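Local coordinates for uncharacterized protein (PDB 6SCE) that acts as a DNA nuclease of type III CRISPR defence that is activated by binding cyclic oligoadenylate, at residues M571-R576 with P601-Y605; Y189-V193 with F212-A216; Q289-L295 with H373-N378; H548-W553 with P631-R635. One frame throughout, in Å; residues are numbered along the deposited sequence.

How the interactions relate
The four contacts involve three sheets: interaction 3 joins two strands, interactions 1 and 2 pack a helix on a strand, and interaction 4 sets a C-terminal loop on a hairpin. Interaction 2 comes first along the chain, then interaction 3, then interaction 1, whose segments fall between those of interaction 4. Interactions 1 and 4, centres about 13 Å apart, share a sheet and touch through Val604 CG2 and Trp553 CZ3, 3.9 Å apart. Interaction 2 packs helix 206-220 on another sheet, and that helix touches interaction 1: Arg576 NH2 reaches Ser213 OG at 2.9 Å. Interaction 3 stands apart, its nearest atoms about 12 Å from interaction 4. The bound cyclic oligoadenylate meets the hairpin turn and tail of interaction 4.

Interaction 1. Residues M571-R576 with P601-Y605; sequences MAELVR and PNLVY
This is a helix-on-sheet contact in a beta-alpha-beta part of the fold: helix 561-579, which follows strand 551-558 and leads to the parallel strand 584-592, also reaches the next parallel strand, 603-607. The segment 571-576 is regular helix, with Val575 N bonded to Met571 O at 2.8 Å. In 601-605, Asn602 (phi/psi -114/9) ends a loop and Leu603 opens the strand. The short axes come within 10.4 Å, their N-to-C directions 130° apart, and the nearest CA atoms are those of Ala572 and Asn602, 6.3 Å apart.

Apolar packing centres on Leu603. In its m,t rotamer it sends CD2 to within 3.9 Å of CG of Met571, a selenomethionine, and 4.3 Å of Val575 CG2, while its CD1 lies 4.3 Å from Ala572 CB. The gamma-branched leucine can thus serve both sides, and the small alanine lets the loop come close. Met571 and Leu603 both also touch Met587 of strand 584-592, which lies between strands 551-558 and 603-607. On the side away from the strand, Glu573 OE1 and Arg576 NH2 form an i to i+3 salt bridge at 2.9 Å, and Arg576 NH2 also bonds to Ser213 OG of helix 206-220.

Asn602, with chi1 near 72°, supplies the polar link. Ala572 O already accepts Arg576 N at 3.1 Å, and Asn602 ND2 donates to that same Ala572 O at 2.9 Å, N-H...O angle 165°.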
loop_
_atom_site.group_PDB
_atom_site.type_symbol
_atom_site.label_atom_id
_atom_site.label_comp_id
_atom_site.label_asym_id
_atom_site.label_seq_id
_atom_site.Cartn_x
_atom_site.Cartn_y
_atom_site.Cartn_z
HETATM N N MSE A 571 3.103 2.085 15.269
HETATM C CA MSE A 571 2.338 3.111 14.572
HETATM C C MSE A 571 2.732 3.214 13.110
HETATM O O MSE A 571 1.852 3.363 12.260
HETATM C CB MSE A 571 2.520 4.453 15.251
HETATM C CG MSE A 571 1.585 5.498 14.667
HETATM SE SE MSE A 571 -0.173 5.256 15.501
HETATM C CE MSE A 571 -0.739 7.124 15.201
ATOM N N ALA A 572 4.031 3.161 12.807
ATOM C CA ALA A 572 4.504 3.312 11.423
ATOM C C ALA A 572 3.941 2.213 10.520
ATOM O O ALA A 572 3.590 2.467 9.351
ATOM C CB ALA A 572 6.032 3.322 11.363
ATOM N N GLU A 573 3.819 1.003 11.076
ATOM C CA GLU A 573 3.308 -0.135 10.306
ATOM C C GLU A 573 1.793 -0.083 10.196
ATOM O O GLU A 573 1.239 -0.464 9.162
ATOM C CB GLU A 573 3.743 -1.465 10.938
ATOM C CG GLU A 573 5.251 -1.635 11.082
ATOM C CD GLU A 573 5.996 -1.620 9.762
ATOM O OE1 GLU A 573 5.387 -1.899 8.710
ATOM O OE2 GLU A 573 7.204 -1.322 9.776
ATOM N N LEU A 574 1.123 0.353 11.263
ATOM C CA LEU A 574 -0.331 0.525 11.216
ATOM C C LEU A 574 -0.682 1.569 10.164
ATOM O O LEU A 574 -1.601 1.386 9.373
ATOM C CB LEU A 574 -0.890 0.965 12.584
ATOM C CG LEU A 574 -2.349 1.416 12.593
ATOM C CD1 LEU A 574 -3.252 0.201 12.376
ATOM C CD2 LEU A 574 -2.696 2.177 13.870
ATOM N N VAL A 575 0.050 2.679 10.182
ATOM C CA VAL A 575 -0.193 3.765 9.234
ATOM C C VAL A 575 -0.022 3.238 7.802
ATOM O O VAL A 575 -0.902 3.433 6.960
ATOM C CB VAL A 575 0.734 4.961 9.524
ATOM C CG1 VAL A 575 0.728 5.978 8.370
ATOM C CG2 VAL A 575 0.303 5.640 10.832
ATOM N N ARG A 576 1.091 2.542 7.559
ATOM C CA ARG A 576 1.395 2.009 6.241
ATOM C C ARG A 576 0.347 1.018 5.767
ATOM O O ARG A 576 -0.178 1.133 4.656
ATOM C CB ARG A 576 2.786 1.337 6.209
ATOM C CG ARG A 576 3.120 0.665 4.867
ATOM C CD ARG A 576 4.554 0.134 4.806
ATOM N NE ARG A 576 4.772 -1.023 5.685
ATOM C CZ ARG A 576 4.645 -2.313 5.336
ATOM N NH1 ARG A 576 4.303 -2.676 4.102
ATOM N NH2 ARG A 576 4.865 -3.262 6.240
ATOM N N PRO A 601 9.829 7.922 8.365
ATOM C CA PRO A 601 9.362 8.450 7.078
ATOM C C PRO A 601 7.861 8.772 7.002
ATOM O O PRO A 601 7.473 9.649 6.235
ATOM C CB PRO A 601 9.698 7.327 6.081
ATOM C CG PRO A 601 10.753 6.511 6.749
ATOM C CD PRO A 601 10.470 6.604 8.223
ATOM N N ASN A 602 7.030 8.073 7.761
ATOM C CA ASN A 602 5.583 8.332 7.706
ATOM C C ASN A 602 4.988 8.899 8.988
ATOM O O ASN A 602 3.777 9.008 9.093
ATOM C CB ASN A 602 4.801 7.094 7.223
ATOM C CG ASN A 602 4.740 5.979 8.242
ATOM O OD1 ASN A 602 5.420 6.006 9.257
ATOM N ND2 ASN A 602 3.920 4.954 7.950
ATOM N N LEU A 603 5.817 9.278 9.949
ATOM C CA LEU A 603 5.298 9.916 11.177
ATOM C C LEU A 603 5.773 11.360 11.289
ATOM O O LEU A 603 6.830 11.697 10.765
ATOM C CB LEU A 603 5.714 9.137 12.409
ATOM C CG LEU A 603 5.421 7.637 12.385
ATOM C CD1 LEU A 603 5.966 6.972 13.641
ATOM C CD2 LEU A 603 3.923 7.391 12.261
ATOM N N VAL A 604 4.962 12.195 11.936
ATOM C CA VAL A 604 5.268 13.608 12.180
ATOM C C VAL A 604 5.145 13.809 13.699
ATOM O O VAL A 604 4.186 13.344 14.315
ATOM C CB VAL A 604 4.284 14.537 11.426
ATOM C CG1 VAL A 604 4.495 16.006 11.789
ATOM C CG2 VAL A 604 4.412 14.347 9.924
ATOM N N TYR A 605 6.141 14.457 14.296
ATOM C CA TYR A 605 6.216 14.613 15.746
ATOM C C TYR A 605 5.958 16.059 16.138
ATOM O O TYR A 605 6.601 16.974 15.611
ATOM C CB TYR A 605 7.589 14.193 16.240
ATOM C CG TYR A 605 7.796 12.708 16.156
ATOM C CD1 TYR A 605 8.296 12.118 15.000
ATOM C CD2 TYR A 605 7.473 11.894 17.220
ATOM C CE1 TYR A 605 8.484 10.748 14.931
ATOM C CE2 TYR A 605 7.656 10.531 17.160
ATOM C CZ TYR A 605 8.159 9.960 16.013
ATOM O OH TYR A 605 8.329 8.598 15.979
#

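Interaction 2. Residues Y189-V193 with F212-A216; sequences YWYWV and FSGEA
Strand 189-192 is extended, and helix 212-216 lies over it with axes 9.0 Å apart and N-to-C directions 150° apart, so roughly antiparallel. Trp190 CA and Ala216 CA, 5.4 Å apart, are the nearest CA atoms.

Aromatic contacts dominate. Trp190 (chi1 t) lays its five-membered ring against the Phe212 ring (chi1 t) in an offset stack, centroids 4.2 Å apart and planes at 17°. Over the opposite face of Phe212, Trp192 (chi1 t) presents the edge of its six-membered ring, centroids 5.3 Å apart at 70°, and its CB makes an off-centre CH-pi contact, 4.2 Å from the Phe212 centroid. Flat Phe212 thus fits between two indoles.

The polar link is Trp190 NE1 donating to Glu215 OE1 at 2.9 Å, which satisfies a buried indole N-H; Trp192 NE1 is bonded instead to His231. Small Ala216 admits the strand, its CB 3.7 Å from Trp190 CB.

Such packing of a helix on its preceding strand is typical of a beta-alpha-beta crossover, here 187-192, 206-220 and 225-229.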
loop_
_atom_site.group_PDB
_atom_site.type_symbol
_atom_site.label_atom_id
_atom_site.label_comp_id
_atom_site.label_asym_id
_atom_site.label_seq_id
_atom_site.Cartn_x
_atom_site.Cartn_y
_atom_site.Cartn_z
ATOM N N TYR A 189 11.118 -13.819 -0.793
ATOM C CA TYR A 189 10.322 -14.161 0.386
ATOM C C TYR A 189 11.195 -13.940 1.611
ATOM O O TYR A 189 12.391 -14.212 1.574
ATOM C CB TYR A 189 9.880 -15.627 0.335
ATOM C CG TYR A 189 9.075 -15.975 -0.889
ATOM C CD1 TYR A 189 9.705 -16.270 -2.091
ATOM C CD2 TYR A 189 7.694 -15.998 -0.853
ATOM C CE1 TYR A 189 8.985 -16.572 -3.228
ATOM C CE2 TYR A 189 6.953 -16.318 -1.985
ATOM C CZ TYR A 189 7.604 -16.598 -3.173
ATOM O OH TYR A 189 6.870 -16.880 -4.300
ATOM N N TRP A 190 10.608 -13.410 2.673
ATOM C CA TRP A 190 11.294 -13.207 3.954
ATOM C C TRP A 190 10.538 -14.151 4.909
ATOM O O TRP A 190 9.357 -13.984 5.160
ATOM C CB TRP A 190 11.185 -11.761 4.366
ATOM C CG TRP A 190 11.904 -11.346 5.625
ATOM C CD1 TRP A 190 11.373 -10.641 6.659
ATOM C CD2 TRP A 190 13.270 -11.595 5.972
ATOM N NE1 TRP A 190 12.319 -10.428 7.643
ATOM C CE2 TRP A 190 13.493 -11.011 7.246
ATOM C CE3 TRP A 190 14.318 -12.258 5.341
ATOM C CZ2 TRP A 190 14.725 -11.068 7.893
ATOM C CZ3 TRP A 190 15.560 -12.322 5.987
ATOM C CH2 TRP A 190 15.752 -11.715 7.241
ATOM N N TYR A 191 11.234 -15.185 5.337
ATOM C CA TYR A 191 10.614 -16.335 5.996
ATOM C C TYR A 191 11.068 -16.392 7.450
ATOM O O TYR A 191 12.251 -16.425 7.750
ATOM C CB TYR A 191 10.999 -17.588 5.241
ATOM C CG TYR A 191 10.394 -18.880 5.735
ATOM C CD1 TYR A 191 11.024 -19.635 6.724
ATOM C CD2 TYR A 191 9.231 -19.375 5.189
ATOM C CE1 TYR A 191 10.493 -20.847 7.163
ATOM C CE2 TYR A 191 8.689 -20.579 5.641
ATOM C CZ TYR A 191 9.345 -21.311 6.604
ATOM O OH TYR A 191 8.784 -22.497 7.020
ATOM N N TRP A 192 10.086 -16.409 8.340
ATOM C CA TRP A 192 10.289 -16.293 9.798
ATOM C C TRP A 192 10.861 -17.598 10.326
ATOM O O TRP A 192 10.335 -18.667 10.045
ATOM C CB TRP A 192 8.933 -15.989 10.419
ATOM C CG TRP A 192 8.721 -16.023 11.924
ATOM C CD1 TRP A 192 8.746 -17.121 12.729
ATOM C CD2 TRP A 192 8.338 -14.920 12.762
ATOM N NE1 TRP A 192 8.431 -16.763 14.020
ATOM C CE2 TRP A 192 8.168 -15.422 14.067
ATOM C CE3 TRP A 192 8.106 -13.569 12.535
ATOM C CZ2 TRP A 192 7.788 -14.601 15.154
ATOM C CZ3 TRP A 192 7.742 -12.759 13.597
ATOM C CH2 TRP A 192 7.584 -13.287 14.902
ATOM N N VAL A 193 11.954 -17.492 11.064
ATOM C CA VAL A 193 12.575 -18.652 11.702
ATOM C C VAL A 193 12.890 -18.263 13.140
ATOM O O VAL A 193 13.237 -17.112 13.448
ATOM C CB VAL A 193 13.855 -19.131 10.973
ATOM C CG1 VAL A 193 13.488 -19.733 9.630
ATOM C CG2 VAL A 193 14.861 -18.009 10.816
ATOM N N PHE A 212 8.211 -7.530 11.283
ATOM C CA PHE A 212 8.632 -8.514 10.296
ATOM C C PHE A 212 8.112 -8.147 8.904
ATOM O O PHE A 212 8.799 -8.322 7.920
ATOM C CB PHE A 212 8.121 -9.910 10.683
ATOM C CG PHE A 212 8.764 -11.013 9.926
ATOM C CD1 PHE A 212 10.064 -11.386 10.208
ATOM C CD2 PHE A 212 8.091 -11.640 8.885
ATOM C CE1 PHE A 212 10.673 -12.411 9.523
ATOM C CE2 PHE A 212 8.705 -12.652 8.176
ATOM C CZ PHE A 212 9.999 -13.035 8.488
ATOM N N SER A 213 6.887 -7.661 8.846
ATOM C CA SER A 213 6.317 -7.198 7.615
ATOM C C SER A 213 7.080 -5.989 7.042
ATOM O O SER A 213 7.444 -5.965 5.871
ATOM C CB SER A 213 4.863 -6.861 7.812
ATOM O OG SER A 213 4.460 -6.068 6.723
ATOM N N GLY A 214 7.366 -5.003 7.868
ATOM C CA GLY A 214 8.170 -3.854 7.414
ATOM C C GLY A 214 9.561 -4.281 6.969
ATOM O O GLY A 214 10.101 -3.788 5.960
ATOM N N GLU A 215 10.135 -5.236 7.685
ATOM C CA GLU A 215 11.454 -5.748 7.365
ATOM C C GLU A 215 11.495 -6.438 6.002
ATOM O O GLU A 215 12.453 -6.270 5.226
ATOM C CB GLU A 215 11.864 -6.718 8.456
ATOM C CG GLU A 215 13.280 -7.164 8.432
ATOM C CD GLU A 215 13.619 -8.037 9.624
ATOM O OE1 GLU A 215 12.773 -8.874 10.066
ATOM O OE2 GLU A 215 14.768 -7.927 10.072
ATOM N N ALA A 216 10.465 -7.234 5.718
ATOM C CA ALA A 216 10.329 -7.923 4.425
ATOM C C ALA A 216 10.300 -6.897 3.306
ATOM O O ALA A 216 10.937 -7.081 2.263
ATOM C CB ALA A 216 9.042 -8.756 4.390
#

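Interaction 3. Residues Q289-L295 with H373-N378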
loop_
_atom_site.group_PDB
_atom_site.type_symbol
_atom_site.label_atom_id
_atom_site.label_comp_id
_atom_site.label_asym_id
_atom_site.label_seq_id
_atom_site.Cartn_x
_atom_site.Cartn_y
_atom_site.Cartn_z
ATOM N N GLN A 289 -27.481 -0.693 -16.303
ATOM C CA GLN A 289 -28.817 -0.127 -16.495
ATOM C C GLN A 289 -28.891 1.358 -16.173
ATOM O O GLN A 289 -29.818 2.037 -16.607
ATOM C CB GLN A 289 -29.820 -0.886 -15.638
ATOM C CG GLN A 289 -29.950 -2.334 -16.052
ATOM C CD GLN A 289 -31.222 -2.956 -15.553
ATOM O OE1 GLN A 289 -32.158 -3.176 -16.328
ATOM N NE2 GLN A 289 -31.280 -3.227 -14.247
ATOM N N GLU A 290 -27.902 1.873 -15.450
ATOM C CA GLU A 290 -27.990 3.187 -14.838
ATOM C C GLU A 290 -26.586 3.785 -14.743
ATOM O O GLU A 290 -25.658 3.088 -14.370
ATOM C CB GLU A 290 -28.560 2.996 -13.439
ATOM C CG GLU A 290 -29.438 4.113 -12.935
ATOM C CD GLU A 290 -30.101 3.770 -11.616
ATOM O OE1 GLU A 290 -29.820 2.688 -11.052
ATOM O OE2 GLU A 290 -30.908 4.593 -11.149
ATOM N N GLY A 291 -26.434 5.050 -15.109
ATOM C CA GLY A 291 -25.171 5.754 -14.977
ATOM C C GLY A 291 -25.202 6.765 -13.852
ATOM O O GLY A 291 -26.279 7.052 -13.318
ATOM N N PRO A 292 -24.047 7.323 -13.474
ATOM C CA PRO A 292 -22.726 6.957 -14.016
ATOM C C PRO A 292 -22.228 5.583 -13.548
ATOM O O PRO A 292 -22.705 5.036 -12.538
ATOM C CB PRO A 292 -21.798 8.036 -13.438
ATOM C CG PRO A 292 -22.680 9.110 -12.919
ATOM C CD PRO A 292 -23.963 8.457 -12.542
ATOM N N LEU A 293 -21.269 5.049 -14.289
ATOM C CA LEU A 293 -20.586 3.812 -13.974
ATOM C C LEU A 293 -19.169 4.103 -13.526
ATOM O O LEU A 293 -18.527 5.019 -14.045
ATOM C CB LEU A 293 -20.420 2.967 -15.222
ATOM C CG LEU A 293 -21.474 1.973 -15.628
ATOM C CD1 LEU A 293 -22.809 2.645 -15.747
ATOM C CD2 LEU A 293 -21.059 1.354 -16.944
ATOM N N LEU A 294 -18.689 3.287 -12.603
ATOM C CA LEU A 294 -17.266 3.265 -12.232
ATOM C C LEU A 294 -16.757 1.854 -12.433
ATOM O O LEU A 294 -17.329 0.897 -11.907
ATOM C CB LEU A 294 -17.062 3.682 -10.792
ATOM C CG LEU A 294 -15.642 3.584 -10.214
ATOM C CD1 LEU A 294 -14.666 4.401 -11.059
ATOM C CD2 LEU A 294 -15.626 4.038 -8.769
ATOM N N LEU A 295 -15.685 1.735 -13.200
ATOM C CA LEU A 295 -14.970 0.488 -13.385
ATOM C C LEU A 295 -13.618 0.600 -12.684
ATOM O O LEU A 295 -12.915 1.582 -12.861
ATOM C CB LEU A 295 -14.728 0.220 -14.856
ATOM C CG LEU A 295 -15.852 0.514 -15.836
ATOM C CD1 LEU A 295 -15.386 0.155 -17.238
ATOM C CD2 LEU A 295 -17.093 -0.220 -15.450
ATOM N N HIS A 373 -24.631 6.313 -20.675
ATOM C CA HIS A 373 -24.127 6.316 -19.280
ATOM C C HIS A 373 -22.671 6.789 -19.260
ATOM O O HIS A 373 -21.844 6.210 -19.959
ATOM C CB HIS A 373 -24.172 4.919 -18.680
ATOM C CG HIS A 373 -25.537 4.311 -18.652
ATOM N ND1 HIS A 373 -26.677 5.053 -18.434
ATOM C CD2 HIS A 373 -25.945 3.029 -18.802
ATOM C CE1 HIS A 373 -27.731 4.259 -18.472
ATOM N NE2 HIS A 373 -27.315 3.024 -18.681
ATOM N N PRO A 374 -22.352 7.841 -18.478
ATOM C CA PRO A 374 -20.950 8.189 -18.271
ATOM C C PRO A 374 -20.178 6.970 -17.745
ATOM O O PRO A 374 -20.653 6.294 -16.829
ATOM C CB PRO A 374 -21.006 9.274 -17.206
ATOM C CG PRO A 374 -22.373 9.859 -17.318
ATOM C CD PRO A 374 -23.259 8.737 -17.741
ATOM N N VAL A 375 -19.023 6.691 -18.332
ATOM C CA VAL A 375 -18.212 5.556 -17.918
ATOM C C VAL A 375 -16.899 6.052 -17.362
ATOM O O VAL A 375 -16.068 6.540 -18.125
ATOM C CB VAL A 375 -17.883 4.628 -19.096
ATOM C CG1 VAL A 375 -17.112 3.409 -18.593
ATOM C CG2 VAL A 375 -19.136 4.181 -19.782
ATOM N N HIS A 376 -16.707 5.900 -16.054
ATOM C CA HIS A 376 -15.452 6.278 -15.389
ATOM C C HIS A 376 -14.583 5.023 -15.215
ATOM O O HIS A 376 -15.076 3.953 -14.878
ATOM C CB HIS A 376 -15.713 6.901 -14.024
ATOM C CG HIS A 376 -16.503 8.169 -14.079
ATOM N ND1 HIS A 376 -15.910 9.413 -14.043
ATOM C CD2 HIS A 376 -17.832 8.388 -14.177
ATOM C CE1 HIS A 376 -16.850 10.343 -14.110
ATOM N NE2 HIS A 376 -18.022 9.751 -14.188
ATOM N N ALA A 377 -13.296 5.158 -15.470
ATOM C CA ALA A 377 -12.399 4.041 -15.317
ATOM C C ALA A 377 -11.221 4.503 -14.498
ATOM O O ALA A 377 -10.480 5.403 -14.893
ATOM C CB ALA A 377 -11.943 3.508 -16.675
ATOM N N ASN A 378 -11.044 3.887 -13.347
ATOM C CA ASN A 378 -9.914 4.189 -12.518
ATOM C C ASN A 378 -8.751 3.246 -12.891
ATOM O O ASN A 378 -8.917 2.031 -12.939
ATOM C CB ASN A 378 -10.265 3.994 -11.044
ATOM C CG ASN A 378 -9.066 4.198 -10.162
ATOM O OD1 ASN A 378 -8.276 3.254 -9.908
ATOM N ND2 ASN A 378 -8.850 5.444 -9.767
#
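Two neighbouring parallel strands are joined by four backbone hydrogen bonds. Leu293 N gives to Pro374 O at 2.9 Å and Leu293 O receives His376 N at 2.9 Å; next, Leu295 N gives to His376 O at 2.8 Å and Leu295 O receives Asn378 N at 3.0 Å. Both strands are interior, so the remaining backbone groups turn outward: Leu294 bonds to Glu316 and Tyr318, while Val375 and Ala377 bond to Arg399. Pro292, after a cis peptide, and Pro374 have no N-H to satisfy, which suits the approach to the strands.

Before the strands, the His373 ring covers Gly291 N with one face. Gly291 N lies 3.3 Å from His373 ND1 but at a poor angle for bonding, and His373 NE2 is bonded to Arg371. A CB on Gly291 would clash with His373 CB. Asn378 OD1 is met by Asn380 N.

Leu293, Leu295 and Val375 face helix 354-370, and Leu294 and His376 face helix 303-312, so the sheet is covered on both sides, consistent with the Rossmann-like core of a CARF domain.

Interaction 4. Residues H548-W553 with P631-R635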
loop_
_atom_site.group_PDB
_atom_site.type_symbol
_atom_site.label_atom_id
_atom_site.label_comp_id
_atom_site.label_asym_id
_atom_site.label_seq_id
_atom_site.Cartn_x
_atom_site.Cartn_y
_atom_site.Cartn_z
ATOM N N HIS A 548 -7.325 14.166 4.830
ATOM C CA HIS A 548 -7.167 15.413 4.101
ATOM C C HIS A 548 -6.561 15.139 2.739
ATOM O O HIS A 548 -5.426 14.703 2.648
ATOM C CB HIS A 548 -6.285 16.385 4.884
ATOM C CG HIS A 548 -6.235 17.757 4.289
ATOM N ND1 HIS A 548 -7.372 18.458 3.955
ATOM C CD2 HIS A 548 -5.186 18.556 3.971
ATOM C CE1 HIS A 548 -7.025 19.626 3.436
ATOM N NE2 HIS A 548 -5.707 19.711 3.437
ATOM N N ARG A 549 -7.347 15.362 1.694
ATOM C CA ARG A 549 -6.853 15.343 0.309
ATOM C C ARG A 549 -6.152 14.066 -0.176
ATOM O O ARG A 549 -5.188 14.149 -0.911
ATOM C CB ARG A 549 -5.940 16.547 0.094
ATOM C CG ARG A 549 -6.708 17.854 0.306
ATOM C CD ARG A 549 -5.928 19.066 -0.136
ATOM N NE ARG A 549 -5.506 19.017 -1.542
ATOM C CZ ARG A 549 -6.267 19.303 -2.601
ATOM N NH1 ARG A 549 -7.548 19.640 -2.481
ATOM N NH2 ARG A 549 -5.731 19.236 -3.811
ATOM N N GLY A 550 -6.637 12.889 0.206
ATOM C CA GLY A 550 -6.029 11.616 -0.277
ATOM C C GLY A 550 -4.941 11.010 0.606
ATOM O O GLY A 550 -4.162 10.083 0.173
ATOM N N ALA A 551 -4.858 11.535 1.832
ATOM C CA ALA A 551 -4.018 10.928 2.862
ATOM C C ALA A 551 -4.813 10.801 4.156
ATOM O O ALA A 551 -5.426 11.760 4.634
ATOM C CB ALA A 551 -2.750 11.722 3.078
ATOM N N LEU A 552 -4.845 9.583 4.683
ATOM C CA LEU A 552 -5.403 9.320 6.005
ATOM C C LEU A 552 -4.305 9.495 7.048
ATOM O O LEU A 552 -3.143 9.136 6.813
ATOM C CB LEU A 552 -5.939 7.890 6.090
ATOM C CG LEU A 552 -6.844 7.600 7.285
ATOM C CD1 LEU A 552 -8.081 8.453 7.289
ATOM C CD2 LEU A 552 -7.246 6.133 7.210
ATOM N N TRP A 553 -4.678 10.044 8.201
ATOM C CA TRP A 553 -3.745 10.257 9.313
ATOM C C TRP A 553 -4.335 9.637 10.566
ATOM O O TRP A 553 -5.514 9.833 10.851
ATOM C CB TRP A 553 -3.560 11.750 9.613
ATOM C CG TRP A 553 -2.842 12.557 8.572
ATOM C CD1 TRP A 553 -3.317 12.928 7.351
ATOM C CD2 TRP A 553 -1.558 13.160 8.704
ATOM N NE1 TRP A 553 -2.374 13.683 6.683
ATOM C CE2 TRP A 553 -1.295 13.855 7.500
ATOM C CE3 TRP A 553 -0.593 13.176 9.721
ATOM C CZ2 TRP A 553 -0.109 14.554 7.285
ATOM C CZ3 TRP A 553 0.584 13.841 9.498
ATOM C CH2 TRP A 553 0.824 14.523 8.282
ATOM N N PRO A 631 4.702 17.078 2.268
ATOM C CA PRO A 631 3.247 17.084 2.028
ATOM C C PRO A 631 2.638 15.688 1.791
ATOM O O PRO A 631 3.239 14.863 1.110
ATOM C CB PRO A 631 3.096 17.955 0.775
ATOM C CG PRO A 631 4.320 18.817 0.749
ATOM C CD PRO A 631 5.418 17.997 1.361
ATOM N N ALA A 632 1.477 15.437 2.391
ATOM C CA ALA A 632 0.749 14.182 2.237
ATOM C C ALA A 632 -0.593 14.515 1.619
ATOM O O ALA A 632 -1.277 15.403 2.129
ATOM C CB ALA A 632 0.538 13.521 3.596
ATOM N N PRO A 633 -1.011 13.814 0.559
ATOM C CA PRO A 633 -0.253 12.728 -0.111
ATOM C C PRO A 633 0.795 13.260 -1.089
ATOM O O PRO A 633 0.695 14.406 -1.516
ATOM C CB PRO A 633 -1.345 12.014 -0.911
ATOM C CG PRO A 633 -2.259 13.124 -1.300
ATOM C CD PRO A 633 -2.303 14.056 -0.098
ATOM N N ARG A 634 1.773 12.438 -1.458
ATOM C CA ARG A 634 2.822 12.860 -2.398
ATOM C C ARG A 634 2.285 12.853 -3.819
ATOM O O ARG A 634 1.499 11.974 -4.183
ATOM C CB ARG A 634 4.040 11.940 -2.319
ATOM C CG ARG A 634 4.718 11.946 -0.958
ATOM C CD ARG A 634 5.918 11.011 -0.909
ATOM N NE ARG A 634 5.619 9.718 -0.278
ATOM C CZ ARG A 634 5.290 8.589 -0.912
ATOM N NH1 ARG A 634 5.061 7.488 -0.202
ATOM N NH2 ARG A 634 5.161 8.549 -2.239
ATOM N N ARG A 635 2.682 13.847 -4.608
ATOM C CA ARG A 635 2.415 13.844 -6.051
ATOM C C ARG A 635 3.633 13.270 -6.755
ATOM O O ARG A 635 4.720 13.816 -6.632
ATOM C CB ARG A 635 2.188 15.255 -6.575
ATOM C CG ARG A 635 0.896 15.906 -6.132
ATOM C CD ARG A 635 0.726 17.249 -6.829
ATOM N NE ARG A 635 -0.564 17.846 -6.510
ATOM C CZ ARG A 635 -1.032 18.971 -7.050
ATOM N NH1 ARG A 635 -0.312 19.641 -7.948
ATOM N NH2 ARG A 635 -2.227 19.429 -6.689
HETATM O O HOH W 1 -3.077 15.016 4.224
#
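Pro631 leads in without touching the other segment. Ala632 is the first real contact: its CB lies 3.8 Å from Ala551 CB and 3.9 Å from Trp553 CZ2, and two small methyl groups let the loop settle against the sheet. Its carbonyl is bridged by water. The one water donates to Ala632 O and to His548 O, at 2.8 Å each, and accepts from Trp553 NE1 at 2.9 Å, so a single molecule satisfies both carbonyls and the indole N-H.

Pro633 follows a cis peptide, and its ring is pressed into the turn that joins strands 541-548 and 551-558. Pro633 CD is 3.0 Å from Arg549 O, a carbonyl that finds no polar partner, and 4.0 Å from Ala551 CB; Pro633 CB is 3.6 Å from Gly550 O. The strands form a two-residue beta-hairpin whose turn is type I', with His548 N bonded to Ala551 O at 3.1 Å. Arg549 takes the first position (57/39) and Gly550 the second (92/13), where a CB would jam against the preceding carbonyl.

Arg634 stays out of reach. Arg635 brings NH2 to 4.5 Å from Arg549 NH2; the like charges are reconciled by Asp406, which forms a salt bridge with each arginine.

Gly550 O accepts a hydrogen bond from N6 of an adenine, and Pro633 packs on an adenine base: hairpin and tail together form part of the cyclic oligoadenylate binding site.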